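Local coordinates for probable chitinase (Chromobacterium violaceum, PDB 5JH8), which probably binds chitin and, as a member of glycoside hydrolase family 18, is likely to hydrolyse its glycosidic bonds, at residues Y172-Y178 against K211-P217; V84-Q89 against N122-F126; Y15-T19 against D51-L56. All blocks are in the same frame, centred on the assembly; numbering follows the deposited sequence. Where two conformers were deposited one is given.

Contact 1 (Y172-Y178 against K211-P217); sequences YLQIMSY and KILNGIP. With HIS (histidine), chain F.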
loop_
_atom_site.group_PDB
_atom_site.type_symbol
_atom_site.label_atom_id
_atom_site.label_comp_id
_atom_site.label_asym_id
_atom_site.label_seq_id
_atom_site.Cartn_x
_atom_site.Cartn_y
_atom_site.Cartn_z
ATOM N N TYR A 172 -6.808 -9.978 5.516
ATOM C CA TYR A 172 -6.736 -8.533 5.619
ATOM C C TYR A 172 -6.968 -7.918 4.253
ATOM O O TYR A 172 -6.544 -8.467 3.229
ATOM C CB TYR A 172 -5.358 -8.057 6.066
ATOM C CG TYR A 172 -4.934 -8.521 7.428
ATOM C CD1 TYR A 172 -5.282 -7.795 8.568
ATOM C CD2 TYR A 172 -4.171 -9.684 7.594
ATOM C CE1 TYR A 172 -4.882 -8.193 9.823
ATOM C CE2 TYR A 172 -3.775 -10.092 8.836
ATOM C CZ TYR A 172 -4.126 -9.337 9.954
ATOM O OH TYR A 172 -3.708 -9.758 11.203
ATOM N N LEU A 173 -7.611 -6.750 4.251
ATOM C CA LEU A 173 -7.531 -5.821 3.130
ATOM C C LEU A 173 -6.533 -4.746 3.500
ATOM O O LEU A 173 -6.644 -4.118 4.566
ATOM C CB LEU A 173 -8.871 -5.161 2.791
ATOM C CG LEU A 173 -10.021 -6.128 2.525
ATOM C CD1 LEU A 173 -11.238 -5.377 2.046
ATOM C CD2 LEU A 173 -9.638 -7.204 1.503
ATOM N N GLN A 174 -5.553 -4.538 2.617
ATOM C CA GLN A 174 -4.566 -3.470 2.768
ATOM C C GLN A 174 -5.155 -2.283 2.008
ATOM O O GLN A 174 -5.112 -2.246 0.774
ATOM C CB GLN A 174 -3.198 -3.923 2.255
ATOM C CG GLN A 174 -2.083 -2.938 2.524
ATOM C CD GLN A 174 -1.757 -2.009 1.367
ATOM O OE1 GLN A 174 -1.809 -2.376 0.199
ATOM N NE2 GLN A 174 -1.354 -0.798 1.716
ATOM N N ILE A 175 -5.740 -1.340 2.738
ATOM C CA ILE A 175 -6.404 -0.206 2.111
ATOM C C ILE A 175 -5.355 0.839 1.772
ATOM O O ILE A 175 -4.735 1.423 2.672
ATOM C CB ILE A 175 -7.491 0.377 3.018
ATOM C CG1 ILE A 175 -8.607 -0.651 3.203
ATOM C CG2 ILE A 175 -8.015 1.696 2.415
ATOM C CD1 ILE A 175 -9.792 -0.135 3.959
HETATM N N MSE A 176 -5.169 1.087 0.481
HETATM C CA MSE A 176 -4.100 1.958 0.007
HETATM C C MSE A 176 -4.535 3.413 0.161
HETATM O O MSE A 176 -4.810 4.122 -0.838
HETATM C CB MSE A 176 -3.764 1.629 -1.446
HETATM C CG MSE A 176 -3.238 0.226 -1.589
HETATM SE SE MSE A 176 -3.057 -0.356 -3.438
HETATM C CE MSE A 176 -2.222 1.240 -4.154
ATOM N N SER A 177 -4.640 3.844 1.421
ATOM C CA SER A 177 -5.097 5.193 1.748
ATOM C C SER A 177 -3.969 6.208 1.586
ATOM O O SER A 177 -3.581 6.925 2.516
ATOM C CB SER A 177 -5.713 5.240 3.138
ATOM O OG SER A 177 -4.887 4.690 4.135
ATOM N N TYR A 178 -3.491 6.264 0.342
ATOM C CA TYR A 178 -2.507 7.225 -0.123
ATOM C C TYR A 178 -2.750 7.404 -1.619
ATOM O O TYR A 178 -3.558 6.704 -2.229
ATOM C CB TYR A 178 -1.059 6.823 0.258
ATOM C CG TYR A 178 -0.747 5.341 0.198
ATOM C CD1 TYR A 178 -0.622 4.678 -1.006
ATOM C CD2 TYR A 178 -0.571 4.609 1.370
ATOM C CE1 TYR A 178 -0.330 3.318 -1.049
ATOM C CE2 TYR A 178 -0.274 3.271 1.331
ATOM C CZ TYR A 178 -0.145 2.630 0.127
ATOM O OH TYR A 178 0.165 1.297 0.163
ATOM N N LYS A 211 -9.942 -6.930 10.145
ATOM C CA LYS A 211 -9.383 -7.371 8.881
ATOM C C LYS A 211 -8.950 -6.221 7.986
ATOM O O LYS A 211 -8.613 -6.451 6.830
ATOM C CB LYS A 211 -10.405 -8.221 8.131
ATOM C CG LYS A 211 -10.796 -9.498 8.809
ATOM C CD LYS A 211 -11.748 -10.243 7.888
ATOM C CE LYS A 211 -11.457 -11.700 7.860
ATOM N NZ LYS A 211 -12.274 -12.375 6.844
ATOM N N ILE A 212 -9.000 -4.992 8.475
ATOM C CA ILE A 212 -8.595 -3.827 7.706
ATOM C C ILE A 212 -7.252 -3.321 8.206
ATOM O O ILE A 212 -7.042 -3.182 9.411
ATOM C CB ILE A 212 -9.666 -2.727 7.802
ATOM C CG1 ILE A 212 -10.998 -3.189 7.189
ATOM C CG2 ILE A 212 -9.170 -1.415 7.196
ATOM C CD1 ILE A 212 -10.961 -3.492 5.731
ATOM N N LEU A 213 -6.358 -3.026 7.261
ATOM C CA LEU A 213 -5.163 -2.235 7.510
ATOM C C LEU A 213 -5.343 -0.905 6.788
ATOM O O LEU A 213 -5.724 -0.897 5.615
ATOM C CB LEU A 213 -3.906 -2.917 6.956
ATOM C CG LEU A 213 -3.698 -4.380 7.300
ATOM C CD1 LEU A 213 -2.545 -4.909 6.499
ATOM C CD2 LEU A 213 -3.454 -4.572 8.795
ATOM N N ASN A 214 -5.091 0.227 7.465
ATOM C CA ASN A 214 -4.955 1.465 6.720
ATOM C C ASN A 214 -3.560 1.537 6.116
ATOM O O ASN A 214 -2.722 0.653 6.306
ATOM C CB ASN A 214 -5.372 2.688 7.538
ATOM C CG ASN A 214 -4.409 3.031 8.643
ATOM O OD1 ASN A 214 -3.698 2.183 9.155
ATOM N ND2 ASN A 214 -4.403 4.311 9.040
ATOM N N GLY A 215 -3.341 2.596 5.354
ATOM C CA GLY A 215 -2.081 2.812 4.659
ATOM C C GLY A 215 -1.557 4.204 4.924
ATOM O O GLY A 215 -2.305 5.191 4.876
ATOM N N ILE A 216 -0.254 4.285 5.187
ATOM C CA ILE A 216 0.408 5.555 5.490
ATOM C C ILE A 216 1.623 5.679 4.582
ATOM O O ILE A 216 2.457 4.769 4.534
ATOM C CB ILE A 216 0.844 5.646 6.965
ATOM C CG1 ILE A 216 -0.341 5.352 7.887
ATOM C CG2 ILE A 216 1.487 6.996 7.236
ATOM C CD1 ILE A 216 0.037 5.292 9.369
ATOM N N PRO A 217 1.736 6.780 3.835
ATOM C CA PRO A 217 2.873 6.945 2.932
ATOM C C PRO A 217 4.086 7.515 3.648
ATOM O O PRO A 217 3.975 8.411 4.484
ATOM C CB PRO A 217 2.338 7.953 1.913
ATOM C CG PRO A 217 1.442 8.863 2.762
ATOM C CD PRO A 217 0.792 7.925 3.767
HETATM N N HIS F . 2.147 1.986 -6.094
HETATM C CA HIS F . 2.863 0.715 -6.038
HETATM C C HIS F . 3.534 0.441 -7.376
HETATM O O HIS F . 3.133 0.965 -8.424
HETATM C CB HIS F . 1.912 -0.423 -5.659
HETATM C CG HIS F . 1.443 -0.372 -4.236
HETATM N ND1 HIS F . 0.883 -1.458 -3.598
HETATM C CD2 HIS F . 1.430 0.639 -3.334
HETATM C CE1 HIS F . 0.571 -1.128 -2.359
HETATM N NE2 HIS F . 0.871 0.147 -2.179
HETATM O OXT HIS F . 4.507 -0.313 -7.429
#

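Contact 2 (V84-Q89 against N122-F126); sequences VSTSAQ and NFSHF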
loop_
_atom_site.group_PDB
_atom_site.type_symbol
_atom_site.label_atom_id
_atom_site.label_comp_id
_atom_site.label_asym_id
_atom_site.label_seq_id
_atom_site.Cartn_x
_atom_site.Cartn_y
_atom_site.Cartn_z
ATOM N N VAL A 84 -6.437 -14.219 -14.849
ATOM C CA VAL A 84 -6.206 -14.917 -13.585
ATOM C C VAL A 84 -7.519 -15.167 -12.862
ATOM O O VAL A 84 -7.680 -16.182 -12.176
ATOM C CB VAL A 84 -5.226 -14.069 -12.743
ATOM C CG1 VAL A 84 -5.243 -14.469 -11.268
ATOM C CG2 VAL A 84 -3.837 -14.162 -13.343
ATOM N N SER A 85 -8.468 -14.240 -12.981
ATOM C CA SER A 85 -9.736 -14.375 -12.286
ATOM C C SER A 85 -10.722 -15.268 -13.019
ATOM O O SER A 85 -11.776 -15.585 -12.459
ATOM C CB SER A 85 -10.376 -13.004 -12.083
ATOM O OG SER A 85 -9.573 -12.160 -11.282
ATOM N N THR A 86 -10.422 -15.666 -14.251
ATOM C CA THR A 86 -11.356 -16.478 -15.022
ATOM C C THR A 86 -10.644 -17.713 -15.574
ATOM O O THR A 86 -10.536 -18.737 -14.891
ATOM C CB THR A 86 -12.041 -15.653 -16.129
ATOM O OG1 THR A 86 -11.067 -15.142 -17.040
ATOM C CG2 THR A 86 -12.831 -14.501 -15.553
ATOM N N SER A 87 -10.118 -17.607 -16.795
ATOM C CA SER A 87 -9.632 -18.785 -17.507
ATOM C C SER A 87 -8.440 -19.444 -16.829
ATOM O O SER A 87 -8.276 -20.666 -16.928
ATOM C CB SER A 87 -9.281 -18.406 -18.949
ATOM O OG SER A 87 -8.348 -17.339 -18.999
ATOM N N ALA A 88 -7.589 -18.669 -16.160
ATOM C CA ALA A 88 -6.388 -19.200 -15.526
ATOM C C ALA A 88 -6.529 -19.279 -14.014
ATOM O O ALA A 88 -5.522 -19.390 -13.304
ATOM C CB ALA A 88 -5.153 -18.384 -15.908
ATOM N N GLN A 89 -7.766 -19.256 -13.512
ATOM C CA GLN A 89 -7.949 -19.206 -12.069
ATOM C C GLN A 89 -7.369 -20.431 -11.385
ATOM O O GLN A 89 -6.718 -20.311 -10.347
ATOM C CB GLN A 89 -9.423 -19.043 -11.723
ATOM C CG GLN A 89 -9.658 -18.600 -10.304
ATOM C CD GLN A 89 -11.120 -18.658 -9.917
ATOM O OE1 GLN A 89 -11.611 -19.694 -9.469
ATOM N NE2 GLN A 89 -11.831 -17.547 -10.101
ATOM N N ASN A 122 -15.772 -11.430 -10.936
ATOM C CA ASN A 122 -14.708 -12.383 -11.243
ATOM C C ASN A 122 -13.587 -12.277 -10.227
ATOM O O ASN A 122 -13.085 -13.284 -9.730
ATOM C CB ASN A 122 -14.147 -12.110 -12.639
ATOM C CG ASN A 122 -15.119 -12.444 -13.742
ATOM O OD1 ASN A 122 -15.963 -13.335 -13.602
ATOM N ND2 ASN A 122 -14.990 -11.748 -14.870
ATOM N N PHE A 123 -13.170 -11.051 -9.916
ATOM C CA PHE A 123 -12.075 -10.843 -8.976
ATOM C C PHE A 123 -12.478 -11.289 -7.568
ATOM O O PHE A 123 -11.695 -11.942 -6.865
ATOM C CB PHE A 123 -11.637 -9.375 -9.024
ATOM C CG PHE A 123 -10.439 -9.084 -8.159
ATOM C CD1 PHE A 123 -9.251 -9.779 -8.325
ATOM C CD2 PHE A 123 -10.506 -8.131 -7.162
ATOM C CE1 PHE A 123 -8.155 -9.513 -7.502
ATOM C CE2 PHE A 123 -9.402 -7.851 -6.349
ATOM C CZ PHE A 123 -8.235 -8.546 -6.518
ATOM N N SER A 124 -13.701 -10.964 -7.146
ATOM C CA SER A 124 -14.172 -11.425 -5.846
ATOM C C SER A 124 -14.113 -12.938 -5.769
ATOM O O SER A 124 -13.714 -13.501 -4.744
ATOM C CB SER A 124 -15.608 -10.967 -5.624
ATOM O OG SER A 124 -15.641 -9.564 -5.532
ATOM N N HIS A 125 -14.529 -13.610 -6.849
ATOM C CA HIS A 125 -14.540 -15.065 -6.858
ATOM C C HIS A 125 -13.126 -15.622 -6.785
ATOM O O HIS A 125 -12.857 -16.551 -6.015
ATOM C CB HIS A 125 -15.277 -15.589 -8.091
ATOM C CG HIS A 125 -15.374 -17.079 -8.128
ATOM N ND1 HIS A 125 -14.625 -17.838 -8.994
ATOM C CD2 HIS A 125 -16.078 -17.953 -7.372
ATOM C CE1 HIS A 125 -14.886 -19.117 -8.799
ATOM N NE2 HIS A 125 -15.769 -19.215 -7.822
ATOM N N PHE A 126 -12.201 -15.040 -7.550
ATOM C CA PHE A 126 -10.798 -15.449 -7.478
ATOM C C PHE A 126 -10.275 -15.351 -6.056
ATOM O O PHE A 126 -9.628 -16.279 -5.558
ATOM C CB PHE A 126 -9.973 -14.587 -8.433
ATOM C CG PHE A 126 -8.474 -14.658 -8.213
ATOM C CD1 PHE A 126 -7.772 -15.835 -8.382
ATOM C CD2 PHE A 126 -7.761 -13.524 -7.843
ATOM C CE1 PHE A 126 -6.399 -15.868 -8.171
ATOM C CE2 PHE A 126 -6.402 -13.565 -7.642
ATOM C CZ PHE A 126 -5.723 -14.728 -7.805
#

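Contact 3 (Y15-T19 against D51-L56); sequences YAALT and DAISFL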
loop_
_atom_site.group_PDB
_atom_site.type_symbol
_atom_site.label_atom_id
_atom_site.label_comp_id
_atom_site.label_asym_id
_atom_site.label_seq_id
_atom_site.Cartn_x
_atom_site.Cartn_y
_atom_site.Cartn_z
ATOM N N TYR A 15 16.963 -2.573 1.694
ATOM C CA TYR A 15 17.488 -3.589 2.598
ATOM C C TYR A 15 18.039 -2.958 3.873
ATOM O O TYR A 15 17.866 -3.493 4.980
ATOM C CB TYR A 15 18.547 -4.450 1.873
ATOM C CG TYR A 15 18.962 -5.645 2.698
ATOM C CD1 TYR A 15 18.223 -6.808 2.680
ATOM C CD2 TYR A 15 20.063 -5.588 3.536
ATOM C CE1 TYR A 15 18.558 -7.876 3.492
ATOM C CE2 TYR A 15 20.403 -6.649 4.348
ATOM C CZ TYR A 15 19.638 -7.787 4.324
ATOM O OH TYR A 15 19.923 -8.859 5.135
ATOM N N ALA A 16 18.706 -1.817 3.735
ATOM C CA ALA A 16 19.181 -1.100 4.904
ATOM C C ALA A 16 18.022 -0.750 5.829
ATOM O O ALA A 16 18.146 -0.862 7.052
ATOM C CB ALA A 16 19.912 0.165 4.474
ATOM N N ALA A 17 16.889 -0.322 5.264
ATOM C CA ALA A 17 15.722 0.020 6.070
ATOM C C ALA A 17 15.047 -1.224 6.647
ATOM O O ALA A 17 14.603 -1.202 7.801
ATOM C CB ALA A 17 14.733 0.822 5.233
ATOM N N LEU A 18 14.946 -2.297 5.865
ATOM C CA LEU A 18 14.382 -3.556 6.349
ATOM C C LEU A 18 15.093 -3.982 7.627
ATOM O O LEU A 18 14.472 -4.358 8.624
ATOM C CB LEU A 18 14.564 -4.644 5.271
ATOM C CG LEU A 18 13.957 -5.999 5.598
ATOM C CD1 LEU A 18 12.456 -6.004 5.387
ATOM C CD2 LEU A 18 14.612 -7.068 4.736
ATOM N N THR A 19 16.429 -3.951 7.603
ATOM C CA THR A 19 17.175 -4.406 8.754
ATOM C C THR A 19 17.184 -3.359 9.859
ATOM O O THR A 19 17.105 -3.713 11.036
ATOM C CB THR A 19 18.587 -4.857 8.352
ATOM O OG1 THR A 19 19.316 -3.764 7.767
ATOM C CG2 THR A 19 18.557 -6.020 7.380
ATOM N N ASP A 51 17.872 -12.791 0.230
ATOM C CA ASP A 51 18.512 -12.277 1.432
ATOM C C ASP A 51 17.496 -11.680 2.402
ATOM O O ASP A 51 17.575 -11.895 3.618
ATOM C CB ASP A 51 19.569 -11.232 1.021
ATOM C CG ASP A 51 19.054 -10.139 0.020
ATOM O OD1 ASP A 51 17.891 -10.147 -0.405
ATOM O OD2 ASP A 51 19.875 -9.269 -0.338
ATOM N N ALA A 52 16.556 -10.892 1.881
ATOM C CA ALA A 52 15.517 -10.295 2.705
ATOM C C ALA A 52 14.633 -11.364 3.332
ATOM O O ALA A 52 14.278 -11.289 4.527
ATOM C CB ALA A 52 14.689 -9.323 1.866
ATOM N N ILE A 53 14.259 -12.363 2.537
ATOM C CA ILE A 53 13.415 -13.427 3.050
ATOM C C ILE A 53 14.129 -14.157 4.187
ATOM O O ILE A 53 13.550 -14.414 5.250
ATOM C CB ILE A 53 12.988 -14.371 1.911
ATOM C CG1 ILE A 53 12.091 -13.642 0.898
ATOM C CG2 ILE A 53 12.295 -15.610 2.460
ATOM C CD1 ILE A 53 11.885 -14.390 -0.394
ATOM N N SER A 54 15.411 -14.472 3.991
ATOM C CA SER A 54 16.182 -15.153 5.019
ATOM C C SER A 54 16.277 -14.334 6.298
ATOM O O SER A 54 16.194 -14.884 7.403
ATOM C CB SER A 54 17.569 -15.438 4.452
ATOM O OG SER A 54 18.420 -15.906 5.448
ATOM N N PHE A 55 16.491 -13.030 6.163
ATOM C CA PHE A 55 16.546 -12.163 7.327
ATOM C C PHE A 55 15.255 -12.242 8.127
ATOM O O PHE A 55 15.268 -12.366 9.360
ATOM C CB PHE A 55 16.828 -10.725 6.865
ATOM C CG PHE A 55 16.727 -9.723 7.970
ATOM C CD1 PHE A 55 17.735 -9.609 8.923
ATOM C CD2 PHE A 55 15.615 -8.912 8.090
ATOM C CE1 PHE A 55 17.626 -8.707 9.975
ATOM C CE2 PHE A 55 15.516 -7.992 9.121
ATOM C CZ PHE A 55 16.522 -7.897 10.070
ATOM N N LEU A 56 14.126 -12.131 7.434
ATOM C CA LEU A 56 12.829 -12.134 8.097
ATOM C C LEU A 56 12.533 -13.477 8.749
ATOM O O LEU A 56 12.005 -13.515 9.864
ATOM C CB LEU A 56 11.739 -11.712 7.115
ATOM C CG LEU A 56 11.898 -10.283 6.593
ATOM C CD1 LEU A 56 10.968 -10.045 5.420
ATOM C CD2 LEU A 56 11.662 -9.238 7.695
#

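Contact 1 (Y172-Y178 against K211-P217)
Ser177 OG donates a 2.7 Å hydrogen bond to Gly215 O, reaching it in the carbonyl plane on a lone pair, with a C=O...donor angle of 116°. With chi1 at 52° OG is flanked by both main-chain neighbours of CA, the rotation that aims it at this carbonyl just beyond the regular strand pairing. Upstream of it, 172-176 pairs in parallel with the start of 212-217, as neighbouring staves of the TIM barrel of family 18 glycoside hydrolases. Leu173 is bonded twice, its N to Lys211 O at 2.8 Å and its O to Leu213 N at 2.9 Å, and Ile175 N continues the pattern to Leu213 O. On the face carrying Ile212, the CD1 branch of Ile175, in the conformer given, packs against Ile212 CG2. Leu213 projects to the other face, where its CD2 lies 3.7 Å from Tyr172 CD1 as the two side chains pass at a slant. Near the ligand end, the Tyr178 ring turns its edge to the Gly215-Ile216 peptide, and Tyr178 CB meets Pro217 CB. Tyr178 OH is gripped by Gln174 NE2 (3.0 Å, in the amide plane) and by NE2 of a bound histidine (2.7 Å), which also bonds Asp111. These two partners fix the phenol at the ligand pocket. Gln174 is itself positioned by Ser144 and Ser295. Ile175 and Ile212 pack against Ala203 and Leu200 of helix 193-206, Gln174 and Leu213 meet strand 3-8, and strand 142-146 pairs with the far edge of 172-176.

Contact 2 (V84-Q89 against N122-F126)
Val84 CG1 lies over one face of the Phe126 ring where the end of helix 78-85 meets helix 120-135, on the outer helical layer of the TIM barrel. The methyl makes a CH-pi contact, 3.8 Å from the ring centroid and offset toward the rim, with Phe126 CZ closest at 3.5 Å. Phe126 swings into this position with CG anti to its own N (chi1 165°), and beyond the two segments its ring also meets Val93 and Leu96 of helix 89-96. Ser85 wedges in beside it: CB rests 3.6 Å from Asn122 O, while OG sits at the edge of the Phe123 ring, in its plane and 3.8 Å from CD1. That hydroxyl is hydrogen-bonded back to Ala81 O in its own helix, so the polar group is satisfied while packed among aromatic rings. This part of the contact is buried. The other side is looser and nearer solvent. There Thr86 offers only CG2, which lies against the Asn122 amide at 3.6 Å from ND2; that ND2 is engaged by Asp119, and Thr86 OG1 by His82 O. A type I turn from Thr86 to Gln89 carries the chain round to helix 89-96, with Ala88 as N-cap. From the first turn of that helix Gln89 extends back, its CG reaching the edge of the Phe126 ring. The Gln89 side chain crosses that of the exposed His125 at about a right angle, and Gln89 NE2 donates to His125 ND1 at 3.0 Å, with an N-H...N angle of 164° and a 26° tilt from the imidazole plane.

Contact 3 (Y15-T19 against D51-L56)
Helix segments 15-19 and 51-56 run almost exactly parallel, 3° apart in direction, with axes 11.0 Å from each other at closest approach. They belong to two outer helices of the TIM barrel, and side chains do most of the bridging, without a hydrogen bond between the segments. Leu18 makes the inner part of the bridge. Its CD2 methyl rests 3.7 Å from Ala52 CB and also touches the Phe55 ring at CD2, while its CD1 turns to Leu56 CD2 at 4.1 Å. The small Ala52 lets the leucine come close to the helix backbone. Below this layer lies the barrel wall: Leu18 and Leu56 both reach Val28 of strand 27-35, and Tyr8 of strand 3-8 touches Leu18, Ala52 and Tyr15. Tyr15, toward the outside, presents a ring edge to Ala52, with CE1 4.0 Å from Ala52 N. Its hydroxyl end arrives beside Phe55, OH lying 4.0 Å from CB. Asp51 flanks the same ring and folds back on its own helix, OD1 accepting Ala52 N from above the carboxylate plane. Phe55 CG points away from its own amide nitrogen (chi1 172°), a rotation that carries the ring across to Thr19. Thr19 CG2 stands over the centre of one face of the Phe55 ring, 3.8 Å from its centroid and only 8° off the ring normal.

How the contacts relate
From the N terminus the contacts close in series, and none nests in or crosses another. Contact 3 comes first: segment 15-19 of helix 14-20 meets segment 51-56 of helix 50-58, with 31 residues between them that include strands 27-35 and 41-43. Contact 2 follows, returning helix 120-135 to the end of helix 78-85 across a loop that holds helix 89-96 and strand 107-111. Contact 1 closes last, with helix 193-206 between its two strands. It lies near the centre of the chain, in the barrel wall, whereas the other two join helices of the outer layer. Their centres are about 32 Å apart, and each lies about 22 or 23 Å from the centre of contact 1.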